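Local coordinates for clavulanic acid biosynthesis oligopeptide binding protein 2 (PDB 2WOL) that probably binds oligopeptides, as a family 5 solute-binding protein from the clavulanic acid biosynthetic pathway of Streptomyces clavuligerus, at residues S45-R50 with A203-D208; L63-M68 with R210-Y215; A82-E87 with A237-R242; D118-A123 with A192-R197. All coordinates share one frame; numbering follows the deposited sequence. Where two conformers were deposited one is given.

Contact 1. Residues S45-R50 with A203-D208; sequences SLDPAR and ADYGRD
D47 and G206 bring the two backbones together, their CA atoms only 4.2 Å apart. With no side chain at 206, the amide nitrogen of D47 sits 3.7 Å from the CA of G206, and the CB of L46 packs 3.5 Å from the O of the same glycine. This is the tight half of the contact, and Y205 extends it. The Y205 CG lies anti to its backbone N (chi1 -171°), and the ring reaches in beside D47 and P48. Both meet the ring at its edge: the carboxylate of D47, its plane turned 67° from the ring plane, and the CD of P48, 3.8 Å from CE2 of Y205. D47 and P48 each cross the tyrosine at about a right angle. The buried D47 carboxylate has its charge partner outside the pair, in a salt bridge from OD2 to R126 on helix 117-127, while the Y205 hydroxyl takes the backbone N-H of R210. The other half is looser and lies toward solvent. There R50 reaches toward the exposed A203, its NH1 3.4 Å from the A203 O, with that oxygen near the guanidinium plane, while its NE bonds to P134 O. The shape of 45-50 comes from three local bonds. S45 OG takes the N-H of D47 at 3.0 Å, D47 OD1 takes that of A49, and R50 N closes back on D47 O. What the 3-10 segment 203-207 packs against is therefore an ST turn running into an Asx turn, the latter set within a type I beta turn.

Contact 2. Residues L63-M68 with R210-Y215; sequences LNRTLM and RSSGPY
L63 to R65 and S212 to G213 pass each other as irregular backbones, nearest at N64 and G213, whose CA atoms are 4.1 Å apart. The G213 N donates to L63 O at 2.9 Å, coming in from well above the carbonyl plane (55° out of it), and the CA of L63 in turn points its hydrogen at Y215 O. Side chains complete the stitching. S212 OG sits between its own backbone N and carbonyl carbon (chi1 61°), where it accepts the N-H of R65 at 2.8 Å. The S212 backbone N-H goes to N64 OD1 at 3.3 Å. A water joins that same OD1 to the serine hydroxyl, and a second water links N64 ND2 to R210 O; ND2 is also bonded to Q60. R65 lays its methylene chain by the S212 carbonyl, CD 3.3 Å from O, before its guanidinium leaves to bond T238 O and pair with D84. R210 NE forms a salt bridge with D110, outside the segments. The chemistry is thus mainly polar although the site is buried: backbone N-H groups of R65 and S212 are each met by a side chain of the opposite segment, and two waters extend the network between N64, S212 and R210 O.

Contact 3. Residues A82-E87 with A237-R242; sequences APDLAE and ATDPIR
D84 and R242 cross at about a right angle, yet their flat ends are only 27° from coplanar, and the guanidinium grips the carboxylate end-on. NH1 donates to D84 OD1 at 3.0 Å and NH2 to D84 OD2 at 2.7 Å. Both oxygens lie close to the guanidinium plane, whereas each nitrogen stands above the carboxylate plane. R242 runs extended from CG to NE before presenting its two terminal nitrogens. NH1 does double duty, since it also reaches D239 OD2 at 3.0 Å on the syn side; two acids thus share one arginine, which would be expected to offset the repulsion between them. D239 OD1 accepts from I241 N, which makes an Asx turn, and from R242 N as well, which makes it an Asx motif. I241 lies across this network, its CG2 over the centre of one guanidinium face, while its CD1 touches the CB of A82 at 4.4 Å. On the exposed flank the ring of P240 leans on the P83 carbonyl, CG 3.4 Å from O. D84 has a second charge partner in R65, and R242 NE bonds R61 O on helix 54-63. Strand 82-83 pairs antiparallel with strand 68-69, whose A69 touches D84, I241 and R242, so the loop between strands 225-230 and 248-253 is fastened to that small two-stranded sheet.

Contact 4. Residues D118-A123 with A192-R197; sequences DDVRHA and AAPVPR
H122 and R197 both carry CG anti to the backbone N (chi1 -175° and -174°), and from these CG positions the imidazole on helix 117-127 and the arginine chain meet at about a right angle. R197 CB sits over the ring centre in a CH-pi contact, 3.9 Å from the centroid. In the modelled conformer, one of two deposited for R197, the chain bends so that a guanidinium face covers H122 CE1, the two planes 60° apart. A water joins H122 ND1 to the arginine NE, weakly on the NE side. The edge of the imidazole meets V195 O, 3.2 Å from CD2, while NE2 bonds D200 and the arginine's NH1 goes to P154 O. One turn back, D119 O accepts twice, from opposite faces of its plane: the helical N-H of A123 and the N-H of V195, each at 3.0 Å. An extended loop with V195 between two prolines thus docks along the helix, borrowing a carbonyl that is already part of the helical bonding pattern. Beside this bond A123 CB presses on A193 O at a tight 3.0 Å, and V120 lies side by side with P194, CG2 to CB 4.0 Å. The D119 carboxylate brings its OD1 to the CA and CB of P196; a water then bridges that oxygen to R197 N. Its other oxygen, OD2, bonds Y109 OH and the T116 N just ahead of the helix.

Overall arrangement
The centres of the four contacts lie 10 to 24 Å apart, and contacts 2 and 4 share a side of the chain's centre with each of the others. First segments run in the order 1, 2, 3, 4 along the chain, whereas contact 4 is nested inside the loops that the other three close, and those three cross one another. Contacts 2 and 4 each touch all the others: P48 packs on N64, T66 O meets L85 N, R65 O packs on P194. Only 1 and 3 stay apart, by about 11 Å at their nearest atoms. Together they bind helix 117-127, the two-stranded sheet 68-69/82-83, the long loop leading into strand 215-221 and the loop between strands 225-230 and 248-253 into one continuous patch.

Contact 1. Residues S45-R50 with A203-D208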
loop_
_atom_site.group_PDB
_atom_site.type_symbol
_atom_site.label_atom_id
_atom_site.label_comp_id
_atom_site.label_asym_id
_atom_site.label_seq_id
_atom_site.Cartn_x
_atom_site.Cartn_y
_atom_site.Cartn_z
ATOM N N SER A 45 12.298 0.876 9.547
ATOM C CA SER A 45 12.600 -0.037 10.648
ATOM C C SER A 45 12.996 -1.413 10.124
ATOM O O SER A 45 12.542 -1.830 9.051
ATOM C CB SER A 45 11.388 -0.170 11.575
ATOM O OG SER A 45 11.685 -1.004 12.683
ATOM N N LEU A 46 13.850 -2.099 10.883
ATOM C CA LEU A 46 14.132 -3.518 10.656
ATOM C C LEU A 46 13.360 -4.430 11.624
ATOM O O LEU A 46 13.504 -5.654 11.592
ATOM C CB LEU A 46 15.639 -3.804 10.709
ATOM C CG LEU A 46 16.488 -3.183 9.590
ATOM C CD1 LEU A 46 17.964 -3.407 9.862
ATOM C CD2 LEU A 46 16.111 -3.722 8.213
ATOM N N ASP A 47 12.547 -3.829 12.487
ATOM C CA ASP A 47 11.567 -4.580 13.259
ATOM C C ASP A 47 10.401 -4.849 12.309
ATOM O O ASP A 47 9.802 -3.909 11.784
ATOM C CB ASP A 47 11.123 -3.763 14.484
ATOM C CG ASP A 47 10.211 -4.539 15.424
ATOM O OD1 ASP A 47 9.414 -5.371 14.950
ATOM O OD2 ASP A 47 10.280 -4.289 16.653
ATOM N N PRO A 48 10.074 -6.133 12.065
ATOM C CA PRO A 48 9.015 -6.428 11.085
ATOM C C PRO A 48 7.651 -5.817 11.440
ATOM O O PRO A 48 6.808 -5.628 10.559
ATOM C CB PRO A 48 8.939 -7.962 11.100
ATOM C CG PRO A 48 9.554 -8.367 12.394
ATOM C CD PRO A 48 10.628 -7.361 12.662
ATOM N N ALA A 49 7.441 -5.507 12.718
ATOM C CA ALA A 49 6.172 -4.941 13.170
ATOM C C ALA A 49 6.089 -3.420 13.054
ATOM O O ALA A 49 5.006 -2.852 13.190
ATOM C CB ALA A 49 5.881 -5.371 14.601
ATOM N N ARG A 50 7.224 -2.769 12.810
ATOM C CA ARG A 50 7.298 -1.311 12.916
ATOM C C ARG A 50 7.542 -0.600 11.592
ATOM O O ARG A 50 7.850 0.599 11.569
ATOM C CB ARG A 50 8.361 -0.913 13.935
ATOM C CG ARG A 50 8.102 -1.461 15.333
ATOM C CD ARG A 50 9.157 -0.987 16.311
ATOM N NE ARG A 50 9.072 0.453 16.549
ATOM C CZ ARG A 50 9.922 1.144 17.302
ATOM N NH1 ARG A 50 10.940 0.534 17.902
ATOM N NH2 ARG A 50 9.757 2.452 17.453
ATOM N N ALA A 203 11.917 -2.315 22.093
ATOM C CA ALA A 203 12.272 -1.118 21.324
ATOM C C ALA A 203 13.554 -1.294 20.510
ATOM O O ALA A 203 13.769 -0.585 19.523
ATOM C CB ALA A 203 12.409 0.079 22.257
ATOM N N ASP A 204 14.397 -2.234 20.936
ATOM C CA ASP A 204 15.693 -2.474 20.300
ATOM C C ASP A 204 15.697 -3.656 19.329
ATOM O O ASP A 204 16.756 -4.017 18.807
ATOM C CB ASP A 204 16.766 -2.703 21.370
ATOM C CG ASP A 204 16.998 -1.484 22.238
ATOM O OD1 ASP A 204 17.221 -0.384 21.687
ATOM O OD2 ASP A 204 16.961 -1.628 23.478
ATOM N N TYR A 205 14.528 -4.250 19.083
ATOM C CA TYR A 205 14.449 -5.484 18.297
ATOM C C TYR A 205 15.045 -5.350 16.893
ATOM O O TYR A 205 15.691 -6.276 16.404
ATOM C CB TYR A 205 13.013 -6.021 18.234
ATOM C CG TYR A 205 12.909 -7.403 17.614
ATOM C CD1 TYR A 205 13.535 -8.505 18.208
ATOM C CD2 TYR A 205 12.190 -7.609 16.439
ATOM C CE1 TYR A 205 13.447 -9.770 17.644
ATOM C CE2 TYR A 205 12.091 -8.874 15.867
ATOM C CZ TYR A 205 12.725 -9.948 16.474
ATOM O OH TYR A 205 12.637 -11.199 15.915
ATOM N N GLY A 206 14.833 -4.196 16.263
ATOM C CA GLY A 206 15.351 -3.932 14.917
ATOM C C GLY A 206 16.865 -3.980 14.799
ATOM O O GLY A 206 17.402 -4.161 13.706
ATOM N N ARG A 207 17.552 -3.821 15.928
ATOM C CA ARG A 207 19.018 -3.838 15.968
ATOM C C ARG A 207 19.586 -5.254 15.873
ATOM O O ARG A 207 20.770 -5.442 15.574
ATOM C CB ARG A 207 19.527 -3.149 17.241
ATOM C CG ARG A 207 19.247 -1.650 17.288
ATOM C CD ARG A 207 19.737 -1.005 18.593
ATOM N NE ARG A 207 21.193 -0.844 18.694
ATOM C CZ ARG A 207 22.020 -0.528 17.694
ATOM N NH1 ARG A 207 21.566 -0.317 16.464
ATOM N NH2 ARG A 207 23.321 -0.413 17.934
ATOM N N ASP A 208 18.739 -6.245 16.142
ATOM C CA ASP A 208 19.125 -7.651 16.070
ATOM C C ASP A 208 17.872 -8.529 15.972
ATOM O O ASP A 208 17.574 -9.292 16.896
ATOM C CB ASP A 208 19.971 -8.031 17.296
ATOM C CG ASP A 208 20.518 -9.454 17.228
ATOM O OD1 ASP A 208 20.586 -10.038 16.123
ATOM O OD2 ASP A 208 20.879 -9.991 18.298
#

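Contact 2. Residues L63-M68 with R210-Y215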
loop_
_atom_site.group_PDB
_atom_site.type_symbol
_atom_site.label_atom_id
_atom_site.label_comp_id
_atom_site.label_asym_id
_atom_site.label_seq_id
_atom_site.Cartn_x
_atom_site.Cartn_y
_atom_site.Cartn_z
ATOM N N LEU A 63 13.355 -11.729 4.493
ATOM C CA LEU A 63 13.819 -11.800 5.881
ATOM C C LEU A 63 12.943 -12.633 6.805
ATOM O O LEU A 63 13.450 -13.286 7.720
ATOM C CB LEU A 63 13.953 -10.386 6.456
ATOM C CG LEU A 63 15.034 -9.482 5.864
ATOM C CD1 LEU A 63 14.831 -8.058 6.355
ATOM C CD2 LEU A 63 16.420 -9.992 6.225
ATOM N N ASN A 64 11.634 -12.595 6.598
ATOM C CA ASN A 64 10.722 -13.258 7.517
ATOM C C ASN A 64 9.563 -13.922 6.818
ATOM O O ASN A 64 8.937 -13.336 5.933
ATOM C CB ASN A 64 10.206 -12.276 8.570
ATOM C CG ASN A 64 11.264 -11.913 9.592
ATOM O OD1 ASN A 64 11.687 -12.755 10.390
ATOM N ND2 ASN A 64 11.710 -10.661 9.565
ATOM N N ARG A 65 9.283 -15.154 7.220
ATOM C CA ARG A 65 8.114 -15.861 6.740
ATOM C C ARG A 65 6.903 -15.505 7.595
ATOM O O ARG A 65 7.041 -14.968 8.695
ATOM C CB ARG A 65 8.368 -17.366 6.748
ATOM C CG ARG A 65 9.520 -17.794 5.850
ATOM C CD ARG A 65 9.744 -19.291 5.917
ATOM N NE ARG A 65 8.620 -20.039 5.367
ATOM C CZ ARG A 65 8.604 -21.359 5.206
ATOM N NH1 ARG A 65 9.655 -22.088 5.559
ATOM N NH2 ARG A 65 7.537 -21.953 4.692
ATOM N N THR A 66 5.718 -15.798 7.071
ATOM C CA THR A 66 4.458 -15.496 7.738
ATOM C C THR A 66 3.541 -16.706 7.562
ATOM O O THR A 66 3.872 -17.619 6.803
ATOM C CB THR A 66 3.810 -14.224 7.142
ATOM O OG1 THR A 66 3.894 -14.280 5.712
ATOM C CG2 THR A 66 4.535 -12.968 7.617
ATOM N N LEU A 67 2.409 -16.736 8.259
ATOM C CA LEU A 67 1.475 -17.860 8.112
ATOM C C LEU A 67 1.041 -18.002 6.660
ATOM O O LEU A 67 1.056 -19.109 6.097
ATOM C CB LEU A 67 0.257 -17.699 9.025
ATOM C CG LEU A 67 0.481 -17.935 10.521
ATOM C CD1 LEU A 67 -0.740 -17.487 11.300
ATOM C CD2 LEU A 67 0.796 -19.398 10.815
ATOM N N MET A 68 0.664 -16.869 6.073
ATOM C CA MET A 68 0.255 -16.773 4.676
ATOM C C MET A 68 1.175 -15.779 3.990
ATOM O O MET A 68 1.720 -14.895 4.640
ATOM C CB MET A 68 -1.188 -16.273 4.576
ATOM C CG MET A 68 -2.198 -17.109 5.353
ATOM S SD MET A 68 -2.417 -18.757 4.642
ATOM C CE MET A 68 -3.194 -18.353 3.076
ATOM N N ARG A 210 15.361 -11.576 14.794
ATOM C CA ARG A 210 15.436 -12.940 14.294
ATOM C C ARG A 210 14.876 -12.988 12.878
ATOM O O ARG A 210 14.045 -12.156 12.495
ATOM C CB ARG A 210 14.694 -13.920 15.211
ATOM C CG ARG A 210 15.312 -14.073 16.609
ATOM C CD ARG A 210 16.507 -15.040 16.661
ATOM N NE ARG A 210 17.651 -14.595 15.860
ATOM C CZ ARG A 210 18.513 -13.642 16.213
ATOM N NH1 ARG A 210 18.389 -13.006 17.373
ATOM N NH2 ARG A 210 19.510 -13.322 15.398
ATOM N N SER A 211 15.357 -13.955 12.104
ATOM C CA SER A 211 14.877 -14.184 10.753
ATOM C C SER A 211 14.313 -15.583 10.628
ATOM O O SER A 211 14.944 -16.548 11.061
ATOM C CB SER A 211 16.002 -13.984 9.735
ATOM O OG SER A 211 16.214 -12.609 9.473
ATOM N N SER A 212 13.131 -15.692 10.031
ATOM C CA SER A 212 12.572 -16.989 9.670
ATOM C C SER A 212 12.634 -17.203 8.158
ATOM O O SER A 212 12.298 -18.279 7.662
ATOM C CB SER A 212 11.139 -17.138 10.180
ATOM O OG SER A 212 10.277 -16.160 9.622
ATOM N N GLY A 213 13.063 -16.169 7.438
ATOM C CA GLY A 213 13.167 -16.230 5.983
ATOM C C GLY A 213 14.517 -16.738 5.512
ATOM O O GLY A 213 15.378 -17.076 6.326
ATOM N N PRO A 214 14.710 -16.805 4.185
ATOM C CA PRO A 214 15.963 -17.298 3.598
ATOM C C PRO A 214 17.189 -16.428 3.856
ATOM O O PRO A 214 18.315 -16.901 3.677
ATOM C CB PRO A 214 15.656 -17.358 2.099
ATOM C CG PRO A 214 14.493 -16.425 1.889
ATOM C CD PRO A 214 13.704 -16.465 3.161
ATOM N N TYR A 215 16.975 -15.175 4.257
ATOM C CA TYR A 215 18.075 -14.257 4.542
ATOM C C TYR A 215 17.946 -13.643 5.920
ATOM O O TYR A 215 16.855 -13.578 6.489
ATOM C CB TYR A 215 18.174 -13.161 3.466
ATOM C CG TYR A 215 18.351 -13.771 2.103
ATOM C CD1 TYR A 215 17.245 -14.212 1.377
ATOM C CD2 TYR A 215 19.622 -13.966 1.563
ATOM C CE1 TYR A 215 17.394 -14.817 0.146
ATOM C CE2 TYR A 215 19.782 -14.567 0.319
ATOM C CZ TYR A 215 18.660 -14.989 -0.380
ATOM O OH TYR A 215 18.770 -15.591 -1.609
HETATM O O HOH W 1 9.862 -14.503 11.668
HETATM O O HOH W 2 14.703 -10.368 10.332
#

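Contact 3. Residues A82-E87 with A237-R242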
loop_
_atom_site.group_PDB
_atom_site.type_symbol
_atom_site.label_atom_id
_atom_site.label_comp_id
_atom_site.label_asym_id
_atom_site.label_seq_id
_atom_site.Cartn_x
_atom_site.Cartn_y
_atom_site.Cartn_z
ATOM N N ALA A 82 -1.322 -17.145 -0.031
ATOM C CA ALA A 82 -1.093 -18.585 -0.133
ATOM C C ALA A 82 -0.411 -19.097 1.142
ATOM O O ALA A 82 0.229 -18.320 1.850
ATOM C CB ALA A 82 -0.228 -18.882 -1.358
ATOM N N PRO A 83 -0.556 -20.401 1.453
ATOM C CA PRO A 83 0.096 -20.933 2.652
ATOM C C PRO A 83 1.604 -20.741 2.604
ATOM O O PRO A 83 2.232 -21.012 1.577
ATOM C CB PRO A 83 -0.238 -22.431 2.603
ATOM C CG PRO A 83 -1.420 -22.542 1.738
ATOM C CD PRO A 83 -1.320 -21.438 0.736
ATOM N N ASP A 84 2.168 -20.259 3.707
ATOM C CA ASP A 84 3.608 -20.080 3.831
ATOM C C ASP A 84 4.098 -20.916 5.014
ATOM O O ASP A 84 4.495 -22.068 4.831
ATOM C CB ASP A 84 3.951 -18.588 3.968
ATOM C CG ASP A 84 5.447 -18.321 4.081
ATOM O OD1 ASP A 84 6.264 -19.254 3.917
ATOM O OD2 ASP A 84 5.807 -17.152 4.337
ATOM N N LEU A 85 4.048 -20.361 6.223
ATOM C CA LEU A 85 4.360 -21.152 7.417
ATOM C C LEU A 85 3.225 -22.111 7.744
ATOM O O LEU A 85 3.461 -23.182 8.302
ATOM C CB LEU A 85 4.664 -20.259 8.623
ATOM C CG LEU A 85 5.961 -19.452 8.595
ATOM C CD1 LEU A 85 5.959 -18.443 9.722
ATOM C CD2 LEU A 85 7.187 -20.348 8.690
ATOM N N ALA A 86 1.999 -21.718 7.407
ATOM C CA ALA A 86 0.834 -22.583 7.574
ATOM C C ALA A 86 0.804 -23.656 6.494
ATOM O O ALA A 86 1.291 -23.444 5.382
ATOM C CB ALA A 86 -0.450 -21.770 7.550
ATOM N N GLU A 87 0.228 -24.807 6.823
ATOM C CA GLU A 87 0.128 -25.896 5.848
ATOM C C GLU A 87 -1.010 -25.673 4.854
ATOM O O GLU A 87 -0.993 -26.226 3.751
ATOM C CB GLU A 87 -0.072 -27.230 6.572
ATOM C CG GLU A 87 1.044 -27.582 7.550
ATOM C CD GLU A 87 0.704 -28.766 8.438
ATOM O OE1 GLU A 87 -0.384 -28.770 9.057
ATOM O OE2 GLU A 87 1.537 -29.690 8.527
ATOM N N ALA A 237 13.081 -26.874 1.282
ATOM C CA ALA A 237 12.053 -27.895 1.064
ATOM C C ALA A 237 10.726 -27.574 1.751
ATOM O O ALA A 237 9.690 -28.155 1.409
ATOM C CB ALA A 237 12.563 -29.262 1.506
ATOM N N THR A 238 10.761 -26.646 2.707
ATOM C CA THR A 238 9.576 -26.284 3.490
ATOM C C THR A 238 8.941 -24.968 3.043
ATOM O O THR A 238 7.925 -24.546 3.596
ATOM C CB THR A 238 9.895 -26.178 4.997
ATOM O OG1 THR A 238 10.678 -25.000 5.254
ATOM C CG2 THR A 238 10.646 -27.413 5.480
ATOM N N ASP A 239 9.543 -24.326 2.046
ATOM C CA ASP A 239 9.110 -22.998 1.624
ATOM C C ASP A 239 8.568 -23.029 0.195
ATOM O O ASP A 239 9.344 -23.189 -0.748
ATOM C CB ASP A 239 10.276 -22.013 1.744
ATOM C CG ASP A 239 9.835 -20.564 1.631
ATOM O OD1 ASP A 239 8.964 -20.261 0.790
ATOM O OD2 ASP A 239 10.374 -19.730 2.386
ATOM N N PRO A 240 7.235 -22.877 0.035
ATOM C CA PRO A 240 6.600 -22.897 -1.287
ATOM C C PRO A 240 6.642 -21.553 -2.024
ATOM O O PRO A 240 6.140 -21.455 -3.150
ATOM C CB PRO A 240 5.153 -23.266 -0.960
ATOM C CG PRO A 240 4.916 -22.638 0.378
ATOM C CD PRO A 240 6.240 -22.692 1.111
ATOM N N ILE A 241 7.229 -20.536 -1.395
ATOM C CA ILE A 241 7.192 -19.162 -1.911
ATOM C C ILE A 241 8.543 -18.700 -2.472
ATOM O O ILE A 241 8.607 -18.106 -3.555
ATOM C CB ILE A 241 6.736 -18.148 -0.800
ATOM C CG1 ILE A 241 5.433 -18.594 -0.102
ATOM C CG2 ILE A 241 6.662 -16.702 -1.344
ATOM C CD1 ILE A 241 4.165 -18.506 -0.943
ATOM N N ARG A 242 9.616 -18.989 -1.739
ATOM C CA ARG A 242 10.892 -18.298 -1.924
ATOM C C ARG A 242 11.992 -19.148 -2.564
ATOM O O ARG A 242 12.415 -20.147 -1.978
ATOM C CB ARG A 242 11.374 -17.751 -0.577
ATOM C CG ARG A 242 10.392 -16.787 0.050
ATOM C CD ARG A 242 10.710 -16.498 1.496
ATOM N NE ARG A 242 9.620 -15.742 2.105
ATOM C CZ ARG A 242 8.496 -16.287 2.560
ATOM N NH1 ARG A 242 8.323 -17.604 2.512
ATOM N NH2 ARG A 242 7.548 -15.519 3.077
#

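Contact 4. Residues D118-A123 with A192-R197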
loop_
_atom_site.group_PDB
_atom_site.type_symbol
_atom_site.label_atom_id
_atom_site.label_comp_id
_atom_site.label_asym_id
_atom_site.label_seq_id
_atom_site.Cartn_x
_atom_site.Cartn_y
_atom_site.Cartn_z
ATOM N N ASP A 118 3.334 -20.130 19.476
ATOM C CA ASP A 118 3.532 -19.107 20.508
ATOM C C ASP A 118 4.211 -17.853 19.954
ATOM O O ASP A 118 3.942 -16.749 20.422
ATOM C CB ASP A 118 4.319 -19.657 21.699
ATOM C CG ASP A 118 3.419 -20.189 22.809
ATOM O OD1 ASP A 118 2.187 -20.293 22.615
ATOM O OD2 ASP A 118 3.954 -20.505 23.891
ATOM N N ASP A 119 5.083 -18.034 18.961
ATOM C CA ASP A 119 5.847 -16.925 18.380
ATOM C C ASP A 119 4.982 -16.072 17.462
ATOM O O ASP A 119 5.219 -14.865 17.325
ATOM C CB ASP A 119 7.042 -17.452 17.585
ATOM C CG ASP A 119 7.948 -18.367 18.398
ATOM O OD1 ASP A 119 7.866 -18.372 19.649
ATOM O OD2 ASP A 119 8.766 -19.074 17.769
ATOM N N VAL A 120 3.996 -16.704 16.827
ATOM C CA VAL A 120 3.053 -15.986 15.976
ATOM C C VAL A 120 2.100 -15.188 16.858
ATOM O O VAL A 120 1.837 -14.013 16.587
ATOM C CB VAL A 120 2.272 -16.927 15.021
ATOM C CG1 VAL A 120 1.282 -16.126 14.172
ATOM C CG2 VAL A 120 3.231 -17.695 14.125
ATOM N N ARG A 121 1.601 -15.813 17.922
ATOM C CA ARG A 121 0.795 -15.079 18.886
ATOM C C ARG A 121 1.588 -13.914 19.464
ATOM O O ARG A 121 1.059 -12.808 19.594
ATOM C CB ARG A 121 0.302 -15.974 20.015
ATOM C CG ARG A 121 -0.469 -15.202 21.078
ATOM C CD ARG A 121 -1.271 -16.119 21.952
ATOM N NE ARG A 121 -0.416 -16.898 22.836
ATOM C CZ ARG A 121 -0.864 -17.859 23.630
ATOM N NH1 ARG A 121 -2.161 -18.157 23.643
ATOM N NH2 ARG A 121 -0.015 -18.519 24.407
ATOM N N HIS A 122 2.849 -14.160 19.812
ATOM C CA HIS A 122 3.676 -13.104 20.382
ATOM C C HIS A 122 3.824 -11.916 19.429
ATOM O O HIS A 122 3.715 -10.766 19.854
ATOM C CB HIS A 122 5.050 -13.609 20.829
ATOM C CG HIS A 122 5.861 -12.557 21.516
ATOM N ND1 HIS A 122 5.550 -12.092 22.776
ATOM C CD2 HIS A 122 6.937 -11.846 21.105
ATOM C CE1 HIS A 122 6.411 -11.150 23.118
ATOM N NE2 HIS A 122 7.261 -10.980 22.121
ATOM N N ALA A 123 4.052 -12.203 18.150
ATOM C CA ALA A 123 4.146 -11.162 17.127
ATOM C C ALA A 123 2.877 -10.309 17.073
ATOM O O ALA A 123 2.951 -9.075 17.046
ATOM C CB ALA A 123 4.424 -11.784 15.772
ATOM N N ALA A 192 2.841 -9.714 11.461
ATOM C CA ALA A 192 2.376 -11.027 11.907
ATOM C C ALA A 192 3.416 -12.139 11.700
ATOM O O ALA A 192 3.137 -13.312 11.970
ATOM C CB ALA A 192 1.057 -11.385 11.238
ATOM N N ALA A 193 4.606 -11.774 11.224
ATOM C CA ALA A 193 5.733 -12.713 11.161
ATOM C C ALA A 193 6.178 -13.084 12.578
ATOM O O ALA A 193 6.315 -12.209 13.433
ATOM C CB ALA A 193 6.891 -12.118 10.378
ATOM N N PRO A 194 6.421 -14.384 12.830
ATOM C CA PRO A 194 6.702 -14.798 14.205
ATOM C C PRO A 194 7.913 -14.102 14.822
ATOM O O PRO A 194 8.924 -13.879 14.153
ATOM C CB PRO A 194 6.943 -16.313 14.082
ATOM C CG PRO A 194 7.224 -16.554 12.636
ATOM C CD PRO A 194 6.443 -15.520 11.893
ATOM N N VAL A 195 7.777 -13.759 16.102
ATOM C CA VAL A 195 8.860 -13.194 16.897
ATOM C C VAL A 195 8.885 -14.006 18.185
ATOM O O VAL A 195 7.898 -14.008 18.922
ATOM C CB VAL A 195 8.611 -11.702 17.238
ATOM C CG1 VAL A 195 9.646 -11.193 18.227
ATOM C CG2 VAL A 195 8.629 -10.842 15.977
ATOM N N PRO A 196 9.999 -14.716 18.451
ATOM C CA PRO A 196 10.041 -15.500 19.684
ATOM C C PRO A 196 10.293 -14.584 20.877
ATOM O O PRO A 196 11.218 -13.768 20.846
ATOM C CB PRO A 196 11.214 -16.458 19.454
ATOM C CG PRO A 196 12.105 -15.758 18.509
ATOM C CD PRO A 196 11.246 -14.834 17.670
ATOM N N ARG A 197 9.462 -14.715 21.910
ATOM C CA ARG A 197 9.555 -13.848 23.089
ATOM C C ARG A 197 10.972 -13.834 23.681
ATOM O O ARG A 197 11.463 -12.781 24.106
ATOM C CB ARG A 197 8.522 -14.218 24.161
ATOM C CG ARG A 197 8.506 -13.231 25.328
ATOM C CD ARG A 197 7.690 -13.727 26.512
ATOM N NE ARG A 197 6.286 -13.323 26.435
ATOM C CZ ARG A 197 5.821 -12.118 26.762
ATOM N NH1 ARG A 197 6.642 -11.162 27.182
ATOM N NH2 ARG A 197 4.525 -11.865 26.661
HETATM O O HOH W 3 7.530 -16.806 21.859
HETATM O O HOH W 4 4.136 -14.005 24.395
#